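Local coordinates for 5-carboxymethyl-2-hydroxymuconate semialdehyde dehydrogenase (Thermus thermophilus, PDB 2D4E), which probably catalyses the NAD-dependent oxidation of 5-carboxymethyl-2-hydroxymuconate semialdehyde to the corresponding acid, as a member of the aldehyde dehydrogenase family, at residues A27-A32 and F222-Q226; Y91-I95 and L212-P218; Q124-A128 and L176-W181. All coordinates share one frame; numbering follows the deposited sequence.

Contact 1: residues A27-A32 and F222-Q226; sequences ALHFIA and FNLVQ
F30 O takes one hydrogen bond and one weaker CA-H contact from the opposing strand. L224 N donates to F30 O at 2.7 Å, in the carbonyl plane and on a lone pair. N223 CA adds the CA-H...O contact to F30 O at 3.1 Å. F30 N in turn donates to L224 O at 2.9 Å. F30 and L224 thus form a hydrogen-bonded antiparallel pair, a single bridge. Polar side chains extend it at both ends. With CG anti to its carbonyl carbon (chi1 -49°), H29 brings ND1 to where Q226 N donates a hydrogen bond to it, 2.9 Å from N to ND1. Q226 N lies almost in the imidazole plane. NE2 is bonded to S38 OG, which helps fix the rotation of the ring. At the other end A32 N donates to N223 OD1 at 3.1 Å, nearly along the C=O axis. The amide nitrogen of N223 turns to G220 O and V193 O. The F30 ring sets its CD2 edge against F222 O at 3.3 Å, while F30 CB packs on L224 CB. A leucine in place of H29 would probably leave the buried backbone N-H of Q226 and the hydroxyl of S38 without this mate. Strand 222-224 is outermost in the parallel sheet of the NAD-binding domain, and strand 29-31 pairs with it from the N-terminal part. Because ND1 accepts, the H29 ring is probably neutral, with its proton on NE2.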
loop_
_atom_site.group_PDB
_atom_site.type_symbol
_atom_site.label_atom_id
_atom_site.label_comp_id
_atom_site.label_asym_id
_atom_site.label_seq_id
_atom_site.Cartn_x
_atom_site.Cartn_y
_atom_site.Cartn_z
ATOM N N ALA C 27 30.758 34.232 -2.050
ATOM C CA ALA C 27 29.920 33.060 -2.306
ATOM C C ALA C 27 29.210 33.289 -3.640
ATOM O O ALA C 27 28.352 34.163 -3.749
ATOM C CB ALA C 27 28.904 32.886 -1.180
ATOM N N LEU C 28 29.565 32.505 -4.652
ATOM C CA LEU C 28 28.976 32.676 -5.980
ATOM C C LEU C 28 27.814 31.748 -6.309
ATOM O O LEU C 28 27.547 30.774 -5.603
ATOM C CB LEU C 28 30.058 32.505 -7.049
ATOM C CG LEU C 28 31.287 33.417 -6.945
ATOM C CD1 LEU C 28 32.315 33.021 -7.993
ATOM C CD2 LEU C 28 30.862 34.860 -7.126
ATOM N N HIS C 29 27.120 32.067 -7.396
ATOM C CA HIS C 29 26.014 31.249 -7.864
ATOM C C HIS C 29 26.647 30.057 -8.560
ATOM O O HIS C 29 27.832 30.075 -8.887
ATOM C CB HIS C 29 25.173 31.982 -8.920
ATOM C CG HIS C 29 24.781 33.375 -8.544
ATOM N ND1 HIS C 29 23.985 33.661 -7.455
ATOM C CD2 HIS C 29 25.050 34.564 -9.137
ATOM C CE1 HIS C 29 23.778 34.965 -7.395
ATOM N NE2 HIS C 29 24.414 35.536 -8.403
ATOM N N PHE C 30 25.857 29.012 -8.768
ATOM C CA PHE C 30 26.328 27.853 -9.503
ATOM C C PHE C 30 25.262 27.669 -10.575
ATOM O O PHE C 30 24.136 27.257 -10.286
ATOM C CB PHE C 30 26.411 26.600 -8.636
ATOM C CG PHE C 30 27.119 25.468 -9.317
ATOM C CD1 PHE C 30 28.509 25.463 -9.412
ATOM C CD2 PHE C 30 26.400 24.444 -9.932
ATOM C CE1 PHE C 30 29.175 24.457 -10.111
ATOM C CE2 PHE C 30 27.056 23.430 -10.636
ATOM C CZ PHE C 30 28.447 23.439 -10.726
ATOM N N ILE C 31 25.621 27.996 -11.808
ATOM C CA ILE C 31 24.690 27.914 -12.921
ATOM C C ILE C 31 25.276 27.146 -14.094
ATOM O O ILE C 31 26.438 27.337 -14.458
ATOM C CB ILE C 31 24.294 29.336 -13.369
ATOM C CG1 ILE C 31 23.664 30.076 -12.184
ATOM C CG2 ILE C 31 23.345 29.272 -14.554
ATOM C CD1 ILE C 31 23.403 31.539 -12.428
ATOM N N ALA C 32 24.469 26.267 -14.676
ATOM C CA ALA C 32 24.899 25.470 -15.813
ATOM C C ALA C 32 26.289 24.858 -15.600
ATOM O O ALA C 32 27.145 24.912 -16.485
ATOM C CB ALA C 32 24.887 26.326 -17.080
ATOM N N PHE C 222 21.881 20.615 -10.900
ATOM C CA PHE C 222 21.748 21.402 -9.675
ATOM C C PHE C 222 22.295 22.815 -9.873
ATOM O O PHE C 222 23.455 23.002 -10.246
ATOM C CB PHE C 222 22.465 20.734 -8.499
ATOM C CG PHE C 222 22.457 21.565 -7.242
ATOM C CD1 PHE C 222 23.501 22.446 -6.966
ATOM C CD2 PHE C 222 21.381 21.503 -6.356
ATOM C CE1 PHE C 222 23.475 23.255 -5.828
ATOM C CE2 PHE C 222 21.343 22.309 -5.215
ATOM C CZ PHE C 222 22.394 23.187 -4.951
ATOM N N ASN C 223 21.449 23.807 -9.617
ATOM C CA ASN C 223 21.828 25.207 -9.771
ATOM C C ASN C 223 21.563 25.984 -8.500
ATOM O O ASN C 223 20.634 25.679 -7.750
ATOM C CB ASN C 223 21.040 25.835 -10.910
ATOM C CG ASN C 223 21.169 25.052 -12.187
ATOM O OD1 ASN C 223 22.048 25.322 -13.008
ATOM N ND2 ASN C 223 20.312 24.051 -12.354
ATOM N N LEU C 224 22.378 27.007 -8.277
ATOM C CA LEU C 224 22.261 27.840 -7.094
ATOM C C LEU C 224 22.283 29.318 -7.440
ATOM O O LEU C 224 23.120 29.773 -8.223
ATOM C CB LEU C 224 23.410 27.532 -6.137
ATOM C CG LEU C 224 23.720 28.604 -5.091
ATOM C CD1 LEU C 224 22.554 28.722 -4.118
ATOM C CD2 LEU C 224 25.004 28.245 -4.363
ATOM N N VAL C 225 21.351 30.064 -6.860
ATOM C CA VAL C 225 21.291 31.503 -7.073
ATOM C C VAL C 225 21.149 32.179 -5.713
ATOM O O VAL C 225 20.143 32.002 -5.027
ATOM C CB VAL C 225 20.097 31.912 -7.962
ATOM C CG1 VAL C 225 20.113 33.418 -8.173
ATOM C CG2 VAL C 225 20.170 31.201 -9.307
ATOM N N GLN C 226 22.171 32.931 -5.321
ATOM C CA GLN C 226 22.162 33.641 -4.049
ATOM C C GLN C 226 21.416 34.952 -4.244
ATOM O O GLN C 226 21.413 35.514 -5.341
ATOM C CB GLN C 226 23.593 33.931 -3.592
ATOM C CG GLN C 226 24.436 32.701 -3.349
ATOM C CD GLN C 226 24.170 32.065 -1.998
ATOM O OE1 GLN C 226 23.197 32.396 -1.323
ATOM N NE2 GLN C 226 25.036 31.139 -1.603
#

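Contact 2: residues Y91-I95 and L212-P218; sequences YLLRI and LKEADLP
Y91 lays one face of its ring on L217. L217 CD2 sits 4.1 Å from the ring centroid of Y91 and 27° off the normal, a CH-pi contact. The rim of the same ring runs along the turn: A215 O lies in the ring plane, 3.7 Å from Y91 CE2. P218 CD meets the phenol end, 3.8 Å from Y91 OH. Beside this, A215 CB fits between I95 and R94, 3.8 Å from I95 CG1 and equally close to R94 CG. I95 CD1 continues inward to L212 CG, and F132 of helix 118-136 backs I95. On the outer side, water 1 links the helices. It accepts from R94 NE at 2.7 Å and donates to E214 O at 2.9 Å. R94 sends CG anti to its backbone N (chi1 178°), which sets its CG methylene on A215, and its far end forms a salt bridge with E97. The turn alongside the Y91 ring is set by D216, whose phi is positive (65°). D216 N bonds K213 O, and L217 N makes a weak bond to L212 O. This is a Schellman motif, here closing the helix of a beta-alpha-beta crossover that leads from strand 193-196 to strand 222-224.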
loop_
_atom_site.group_PDB
_atom_site.type_symbol
_atom_site.label_atom_id
_atom_site.label_comp_id
_atom_site.label_asym_id
_atom_site.label_seq_id
_atom_site.Cartn_x
_atom_site.Cartn_y
_atom_site.Cartn_z
ATOM N N TYR C 91 24.842 8.621 -7.428
ATOM C CA TYR C 91 25.160 10.023 -7.197
ATOM C C TYR C 91 24.778 10.481 -5.787
ATOM O O TYR C 91 25.578 11.114 -5.112
ATOM C CB TYR C 91 24.449 10.912 -8.211
ATOM C CG TYR C 91 25.129 11.017 -9.549
ATOM C CD1 TYR C 91 24.497 10.569 -10.702
ATOM C CD2 TYR C 91 26.377 11.624 -9.671
ATOM C CE1 TYR C 91 25.081 10.726 -11.947
ATOM C CE2 TYR C 91 26.977 11.790 -10.922
ATOM C CZ TYR C 91 26.319 11.337 -12.054
ATOM O OH TYR C 91 26.883 11.502 -13.295
ATOM N N LEU C 92 23.560 10.171 -5.343
ATOM C CA LEU C 92 23.138 10.580 -4.004
ATOM C C LEU C 92 24.080 10.014 -2.945
ATOM O O LEU C 92 24.445 10.706 -2.000
ATOM C CB LEU C 92 21.700 10.131 -3.704
ATOM C CG LEU C 92 20.557 10.706 -4.548
ATOM C CD1 LEU C 92 19.243 10.457 -3.829
ATOM C CD2 LEU C 92 20.736 12.191 -4.748
ATOM N N LEU C 93 24.468 8.754 -3.103
ATOM C CA LEU C 93 25.383 8.123 -2.159
ATOM C C LEU C 93 26.760 8.793 -2.188
ATOM O O LEU C 93 27.450 8.863 -1.167
ATOM C CB LEU C 93 25.522 6.632 -2.471
ATOM C CG LEU C 93 24.267 5.804 -2.188
ATOM C CD1 LEU C 93 24.530 4.351 -2.557
ATOM C CD2 LEU C 93 23.889 5.933 -0.711
ATOM N N ARG C 94 27.154 9.281 -3.362
ATOM C CA ARG C 94 28.437 9.958 -3.511
ATOM C C ARG C 94 28.372 11.312 -2.806
ATOM O O ARG C 94 29.324 11.735 -2.145
ATOM C CB ARG C 94 28.755 10.156 -4.995
ATOM C CG ARG C 94 30.058 10.895 -5.272
ATOM C CD ARG C 94 31.248 10.224 -4.596
ATOM N NE ARG C 94 32.502 10.868 -4.987
ATOM C CZ ARG C 94 33.629 10.809 -4.284
ATOM N NH1 ARG C 94 33.673 10.134 -3.138
ATOM N NH2 ARG C 94 34.714 11.436 -4.727
ATOM N N ILE C 95 27.238 11.986 -2.963
ATOM C CA ILE C 95 27.015 13.278 -2.337
ATOM C C ILE C 95 27.046 13.112 -0.817
ATOM O O ILE C 95 27.669 13.904 -0.120
ATOM C CB ILE C 95 25.649 13.875 -2.778
ATOM C CG1 ILE C 95 25.724 14.295 -4.249
ATOM C CG2 ILE C 95 25.284 15.074 -1.911
ATOM C CD1 ILE C 95 24.402 14.760 -4.826
ATOM N N LEU C 212 28.451 19.103 -4.625
ATOM C CA LEU C 212 27.707 18.437 -5.686
ATOM C C LEU C 212 28.526 18.427 -6.970
ATOM O O LEU C 212 28.396 17.516 -7.786
ATOM C CB LEU C 212 26.354 19.110 -5.922
ATOM C CG LEU C 212 25.211 18.454 -5.134
ATOM C CD1 LEU C 212 25.518 18.490 -3.635
ATOM C CD2 LEU C 212 23.900 19.155 -5.433
ATOM N N LYS C 213 29.376 19.436 -7.151
ATOM C CA LYS C 213 30.218 19.484 -8.336
ATOM C C LYS C 213 31.337 18.460 -8.164
ATOM O O LYS C 213 31.787 17.854 -9.133
ATOM C CB LYS C 213 30.820 20.877 -8.538
ATOM C CG LYS C 213 31.786 20.954 -9.720
ATOM C CD LYS C 213 32.361 22.352 -9.890
ATOM C CE LYS C 213 33.480 22.389 -10.936
ATOM N NZ LYS C 213 33.012 21.981 -12.295
ATOM N N GLU C 214 31.787 18.270 -6.926
ATOM C CA GLU C 214 32.834 17.297 -6.658
ATOM C C GLU C 214 32.272 15.893 -6.876
ATOM O O GLU C 214 33.017 14.952 -7.163
ATOM C CB GLU C 214 33.359 17.430 -5.223
ATOM C CG GLU C 214 34.540 16.505 -4.928
ATOM C CD GLU C 214 35.054 16.605 -3.498
ATOM O OE1 GLU C 214 36.012 15.879 -3.160
ATOM O OE2 GLU C 214 34.510 17.401 -2.708
ATOM N N ALA C 215 30.954 15.754 -6.734
ATOM C CA ALA C 215 30.293 14.467 -6.927
ATOM C C ALA C 215 30.090 14.260 -8.423
ATOM O O ALA C 215 29.651 13.201 -8.861
ATOM C CB ALA C 215 28.946 14.442 -6.203
ATOM N N ASP C 216 30.409 15.299 -9.189
ATOM C CA ASP C 216 30.312 15.295 -10.647
ATOM C C ASP C 216 28.900 15.164 -11.229
ATOM O O ASP C 216 28.698 14.490 -12.239
ATOM C CB ASP C 216 31.227 14.202 -11.220
ATOM C CG ASP C 216 31.366 14.282 -12.736
ATOM O OD1 ASP C 216 31.489 15.405 -13.271
ATOM O OD2 ASP C 216 31.363 13.217 -13.393
ATOM N N LEU C 217 27.921 15.809 -10.600
ATOM C CA LEU C 217 26.558 15.765 -11.125
ATOM C C LEU C 217 26.606 16.397 -12.512
ATOM O O LEU C 217 27.406 17.298 -12.756
ATOM C CB LEU C 217 25.599 16.583 -10.257
ATOM C CG LEU C 217 24.949 16.007 -8.998
ATOM C CD1 LEU C 217 23.969 17.048 -8.446
ATOM C CD2 LEU C 217 24.211 14.708 -9.317
ATOM N N PRO C 218 25.764 15.928 -13.444
ATOM C CA PRO C 218 25.787 16.524 -14.781
ATOM C C PRO C 218 25.465 18.017 -14.705
ATOM O O PRO C 218 24.735 18.458 -13.814
ATOM C CB PRO C 218 24.721 15.734 -15.527
ATOM C CG PRO C 218 24.839 14.382 -14.907
ATOM C CD PRO C 218 24.932 14.712 -13.432
HETATM O O HOH W 1 33.370 12.107 -7.195
#

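Contact 3: residues Q124-A128 and L176-W181; sequences QVARA and LMLSTW
M177, A128 and L176 carry this contact between two nearly parallel helix segments. Their axes run at 9° and come within 8.6 Å. A128 has only a methyl group to place between them, which permits the close approach. A128 CB rests 3.5 Å from L176 CG, and V125 CG2 meets L176 CD2 from one turn earlier. A128 CB also lies 3.6 Å from T180 OG1, roughly at a right angle to its contact with L176. That hydroxyl takes the crowded position between backbone N and carbonyl carbon (chi1 60°), from where it donates to L176 O at 2.8 Å. T180 N bonds the same oxygen from the opposite face of its plane, and N131 ND2 also bonds T180 OG1. Helix 175-188 is the connection of a beta-alpha-beta crossover in the Rossmann-like NAD-binding domain, joining strands 166-169 and 193-196. Its L178 touches the bound NAD. M177 was modelled in two conformers, so its outer atoms are less certain. M177 CB lies 3.6 Å from Q124 OE1. In the conformer given here, M177 SD stands 3.9 Å above the plane of the R127 guanidinium, over its centre. R127 NH1 is held by a salt bridge to E130 and a hydrogen bond to N131 OD1.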
loop_
_atom_site.group_PDB
_atom_site.type_symbol
_atom_site.label_atom_id
_atom_site.label_comp_id
_atom_site.label_asym_id
_atom_site.label_seq_id
_atom_site.Cartn_x
_atom_site.Cartn_y
_atom_site.Cartn_z
ATOM N N GLN C 124 23.833 18.237 12.614
ATOM C CA GLN C 124 22.951 18.579 11.502
ATOM C C GLN C 124 23.591 18.202 10.167
ATOM O O GLN C 124 22.893 17.871 9.207
ATOM C CB GLN C 124 22.628 20.073 11.529
ATOM C CG GLN C 124 21.792 20.483 12.723
ATOM C CD GLN C 124 20.316 20.393 12.440
ATOM O OE1 GLN C 124 19.747 21.272 11.792
ATOM N NE2 GLN C 124 19.686 19.323 12.907
ATOM N N VAL C 125 24.921 18.256 10.106
ATOM C CA VAL C 125 25.623 17.881 8.884
ATOM C C VAL C 125 25.409 16.387 8.683
ATOM O O VAL C 125 25.221 15.922 7.563
ATOM C CB VAL C 125 27.136 18.162 8.972
ATOM C CG1 VAL C 125 27.847 17.561 7.765
ATOM C CG2 VAL C 125 27.382 19.662 9.025
ATOM N N ALA C 126 25.439 15.634 9.775
ATOM C CA ALA C 126 25.216 14.199 9.689
ATOM C C ALA C 126 23.794 13.931 9.168
ATOM O O ALA C 126 23.583 13.032 8.354
ATOM C CB ALA C 126 25.420 13.552 11.060
ATOM N N ARG C 127 22.821 14.712 9.633
ATOM C CA ARG C 127 21.440 14.545 9.177
ATOM C C ARG C 127 21.336 14.889 7.694
ATOM O O ARG C 127 20.571 14.272 6.959
ATOM C CB ARG C 127 20.485 15.440 9.976
ATOM C CG ARG C 127 20.069 14.873 11.329
ATOM C CD ARG C 127 19.069 13.709 11.187
ATOM N NE ARG C 127 17.777 14.118 10.617
ATOM C CZ ARG C 127 17.468 14.086 9.319
ATOM N NH1 ARG C 127 18.349 13.654 8.424
ATOM N NH2 ARG C 127 16.279 14.511 8.912
ATOM N N ALA C 128 22.100 15.888 7.265
ATOM C CA ALA C 128 22.100 16.305 5.868
ATOM C C ALA C 128 22.621 15.162 5.005
ATOM O O ALA C 128 22.062 14.859 3.949
ATOM C CB ALA C 128 22.976 17.531 5.690
ATOM N N LEU C 176 21.964 23.953 5.629
ATOM C CA LEU C 176 22.291 22.640 5.080
ATOM C C LEU C 176 21.189 21.599 5.251
ATOM O O LEU C 176 20.777 20.959 4.285
ATOM C CB LEU C 176 23.584 22.104 5.699
ATOM C CG LEU C 176 24.104 20.831 5.029
ATOM C CD1 LEU C 176 24.549 21.150 3.603
ATOM C CD2 LEU C 176 25.260 20.260 5.828
ATOM N N MET C 177 20.719 21.425 6.482
ATOM C CA MET C 177 19.680 20.435 6.767
ATOM C C MET C 177 18.370 20.677 6.026
ATOM O O MET C 177 17.802 19.759 5.440
ATOM C CB MET C 177 19.412 20.377 8.276
ATOM C CG MET C 177 18.233 19.512 8.696
ATOM S SD MET C 177 18.389 17.794 8.208
ATOM C CE MET C 177 16.744 17.485 7.556
ATOM N N LEU C 178 17.895 21.915 6.042
ATOM C CA LEU C 178 16.638 22.233 5.389
ATOM C C LEU C 178 16.681 22.282 3.863
ATOM O O LEU C 178 15.659 22.081 3.215
ATOM C CB LEU C 178 16.092 23.543 5.952
ATOM C CG LEU C 178 15.884 23.483 7.471
ATOM C CD1 LEU C 178 15.315 24.796 7.951
ATOM C CD2 LEU C 178 14.955 22.331 7.830
ATOM N N SER C 179 17.846 22.540 3.279
ATOM C CA SER C 179 17.924 22.580 1.824
ATOM C C SER C 179 18.086 21.162 1.286
ATOM O O SER C 179 17.439 20.794 0.309
ATOM C CB SER C 179 19.083 23.469 1.347
ATOM O OG SER C 179 20.346 22.923 1.694
ATOM N N THR C 180 18.932 20.364 1.933
ATOM C CA THR C 180 19.147 18.983 1.500
ATOM C C THR C 180 17.890 18.147 1.706
ATOM O O THR C 180 17.700 17.132 1.035
ATOM C CB THR C 180 20.326 18.312 2.249
ATOM O OG1 THR C 180 20.061 18.291 3.659
ATOM C CG2 THR C 180 21.620 19.070 1.977
ATOM N N TRP C 181 17.034 18.585 2.629
ATOM C CA TRP C 181 15.770 17.906 2.913
ATOM C C TRP C 181 14.894 17.884 1.648
ATOM O O TRP C 181 14.098 16.966 1.448
ATOM C CB TRP C 181 15.026 18.646 4.034
ATOM C CG TRP C 181 13.682 18.062 4.426
ATOM C CD1 TRP C 181 12.487 18.728 4.487
ATOM C CD2 TRP C 181 13.410 16.715 4.838
ATOM N NE1 TRP C 181 11.496 17.881 4.911
ATOM C CE2 TRP C 181 12.031 16.640 5.133
ATOM C CE3 TRP C 181 14.199 15.562 4.985
ATOM C CZ2 TRP C 181 11.419 15.458 5.570
ATOM C CZ3 TRP C 181 13.590 14.385 5.419
ATOM C CH2 TRP C 181 12.214 14.342 5.706
#

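How the contacts relate
Contact 3 is the most central, about 9 Å from the chain centre; contacts 1 and 2 lie about 20 and 22 Å out. Contact 1 is nevertheless buried, whereas contact 2 is partly open to solvent. Contacts 1 and 2 share one run of chain, helix 203-214 and the strand after it, and they touch: F222 CB lies 4.0 Å from L217 CD1. Contact 3 touches neither, but F132 of its helix 118-136 packs on I95 of contact 2. Chemistry follows place. The strand pair at the sheet edge uses direct hydrogen bonds. Both helix contacts pack side chains, and contact 2 adds a bridging water on its outer side.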